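Local atomic coordinates of Polyphosphate:AMP phosphotransferase (Meiothermus ruber H328, PDB entry 5O6M), a protein that uses inorganic polyphosphate as phosphate donor to convert AMP to ADP and ADP to ATP, and also accepts other nucleoside mono- and diphosphates. Residues G10-L14 against K15-P19. The protein carries 1 engineered substitution. Sequence-based numbering, arbitrary orientation.
Sequences GRFEL and KRFDP
Phe12 and Phe17 meet obliquely across a short 3-10 turn at Leu14-Lys15, their ring planes 35° apart. One corner of each ring makes the touch, Phe12 CE1 3.3 Å from Phe17 CE1. Phe17 gets there because its CG is anti to the carbonyl carbon (chi1 -68°), which also brings the ring edge up to the backbone: Glu13 O lies near the ring plane, 3.5 Å from Phe17 CD1, and Leu14 O sits at the same edge. With alanine in place of Phe17, the Phe12 ring is likely to lose its aromatic mate and a gap to open beside the two carbonyls.

The turn is tied by two backbone hydrogen bonds, Arg16 N to Glu13 O at a long 3.3 Å and Phe17 N to Leu14 O at 2.9 Å, each closing i to i+3. On the exposed side, the extended side chains of Glu13 and Arg16 cross. Glu13 OE1 forms a salt bridge over one face of the guanidinium, 3.1 Å from Arg16 NE, the two group planes 60° apart; from that plane the N-H groups cannot aim at it, and the attraction is electrostatic. Lys15 NZ, 4.6 Å from Glu13 OE1 and too far for a salt bridge, probably adds to the positive field round the carboxylate.

The buried side faces the P-loop-type kinase core. Phe12 packs on Ile214 and Arg215 of helix 203-217, Leu14 N is hydrogen-bonded to Glu211 OE2 of that helix, both phenylalanines reach Val226 on strand 224-228, outermost in the parallel sheet within this chain, and Leu14 touches His169 of strand 161-169.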
loop_
_atom_site.group_PDB
_atom_site.type_symbol
_atom_site.label_atom_id
_atom_site.label_comp_id
_atom_site.label_asym_id
_atom_site.label_seq_id
_atom_site.Cartn_x
_atom_site.Cartn_y
_atom_site.Cartn_z
ATOM N N GLY D 10 -35.211 -10.171 -2.170
ATOM C CA GLY D 10 -35.443 -9.054 -1.276
ATOM C C GLY D 10 -36.525 -9.238 -0.231
ATOM O O GLY D 10 -36.932 -8.263 0.408
ATOM N N ARG D 11 -37.005 -10.467 -0.039
ATOM C CA ARG D 11 -37.984 -10.759 1.003
ATOM C C ARG D 11 -37.369 -11.498 2.185
ATOM O O ARG D 11 -38.106 -12.044 3.014
ATOM C CB ARG D 11 -39.158 -11.559 0.430
ATOM C CG ARG D 11 -38.784 -12.935 -0.106
ATOM C CD ARG D 11 -40.019 -13.779 -0.420
ATOM N NE ARG D 11 -40.880 -13.162 -1.427
ATOM C CZ ARG D 11 -41.982 -13.724 -1.916
ATOM N NH1 ARG D 11 -42.363 -14.922 -1.493
ATOM N NH2 ARG D 11 -42.704 -13.089 -2.830
ATOM N N PHE D 12 -36.041 -11.522 2.286
ATOM C CA PHE D 12 -35.370 -12.235 3.366
ATOM C C PHE D 12 -35.883 -11.771 4.722
ATOM O O PHE D 12 -36.015 -10.571 4.974
ATOM C CB PHE D 12 -33.858 -12.016 3.274
ATOM C CG PHE D 12 -33.104 -12.476 4.489
ATOM C CD1 PHE D 12 -32.786 -13.813 4.657
ATOM C CD2 PHE D 12 -32.717 -11.573 5.466
ATOM C CE1 PHE D 12 -32.092 -14.242 5.772
ATOM C CE2 PHE D 12 -32.025 -11.997 6.585
ATOM C CZ PHE D 12 -31.711 -13.333 6.737
ATOM N N GLU D 13 -36.164 -12.731 5.601
ATOM C CA GLU D 13 -36.566 -12.438 6.971
ATOM C C GLU D 13 -35.732 -13.286 7.919
ATOM O O GLU D 13 -35.721 -14.516 7.812
ATOM C CB GLU D 13 -38.064 -12.685 7.170
ATOM C CG GLU D 13 -38.929 -11.626 6.493
ATOM C CD GLU D 13 -40.395 -11.715 6.868
ATOM O OE1 GLU D 13 -40.786 -12.701 7.527
ATOM O OE2 GLU D 13 -41.154 -10.790 6.507
ATOM N N LEU D 14 -35.044 -12.621 8.850
ATOM C CA LEU D 14 -34.083 -13.304 9.709
ATOM C C LEU D 14 -34.774 -14.239 10.696
ATOM O O LEU D 14 -34.286 -15.345 10.954
ATOM C CB LEU D 14 -33.229 -12.271 10.445
ATOM C CG LEU D 14 -32.077 -12.774 11.313
ATOM C CD1 LEU D 14 -31.198 -13.738 10.535
ATOM C CD2 LEU D 14 -31.268 -11.592 11.822
ATOM N N LYS D 15 -35.911 -13.816 11.254
ATOM C CA LYS D 15 -36.626 -14.644 12.219
ATOM C C LYS D 15 -37.054 -15.987 11.643
ATOM O O LYS D 15 -37.458 -16.867 12.410
ATOM C CB LYS D 15 -37.848 -13.894 12.757
ATOM C CG LYS D 15 -38.847 -13.479 11.690
ATOM C CD LYS D 15 -39.910 -12.547 12.255
ATOM C CE LYS D 15 -40.836 -12.040 11.158
ATOM N NZ LYS D 15 -41.804 -11.022 11.656
ATOM N N ARG D 16 -36.975 -16.172 10.325
ATOM C CA ARG D 16 -37.273 -17.449 9.692
ATOM C C ARG D 16 -36.060 -18.375 9.641
ATOM O O ARG D 16 -36.058 -19.343 8.871
ATOM C CB ARG D 16 -37.831 -17.220 8.284
ATOM C CG ARG D 16 -39.182 -16.515 8.278
ATOM C CD ARG D 16 -39.768 -16.398 6.877
ATOM N NE ARG D 16 -41.086 -15.768 6.906
ATOM C CZ ARG D 16 -41.802 -15.470 5.825
ATOM N NH1 ARG D 16 -41.330 -15.743 4.616
ATOM N NH2 ARG D 16 -42.992 -14.897 5.955
ATOM N N PHE D 17 -35.035 -18.096 10.443
ATOM C CA PHE D 17 -33.840 -18.924 10.538
ATOM C C PHE D 17 -33.539 -19.165 12.009
ATOM O O PHE D 17 -33.479 -18.215 12.796
ATOM C CB PHE D 17 -32.639 -18.273 9.840
ATOM C CG PHE D 17 -32.771 -18.201 8.343
ATOM C CD1 PHE D 17 -33.493 -17.181 7.740
ATOM C CD2 PHE D 17 -32.175 -19.162 7.536
ATOM C CE1 PHE D 17 -33.613 -17.118 6.362
ATOM C CE2 PHE D 17 -32.293 -19.104 6.156
ATOM C CZ PHE D 17 -33.012 -18.083 5.568
ATOM N N ASP D 18 -33.362 -20.435 12.374
ATOM C CA ASP D 18 -33.204 -20.829 13.768
ATOM C C ASP D 18 -31.735 -21.025 14.100
ATOM O O ASP D 18 -31.075 -21.870 13.472
ATOM C CB ASP D 18 -33.978 -22.115 14.039
ATOM C CG ASP D 18 -33.973 -22.503 15.504
ATOM O OD1 ASP D 18 -34.121 -21.610 16.366
ATOM O OD2 ASP D 18 -33.813 -23.709 15.788
ATOM N N PRO D 19 -31.180 -20.286 15.065
ATOM C CA PRO D 19 -29.757 -20.463 15.401
ATOM C C PRO D 19 -29.391 -21.878 15.820
ATOM O O PRO D 19 -28.212 -22.245 15.733
ATOM C CB PRO D 19 -29.543 -19.470 16.553
ATOM C CG PRO D 19 -30.619 -18.442 16.374
ATOM C CD PRO D 19 -31.802 -19.197 15.838
#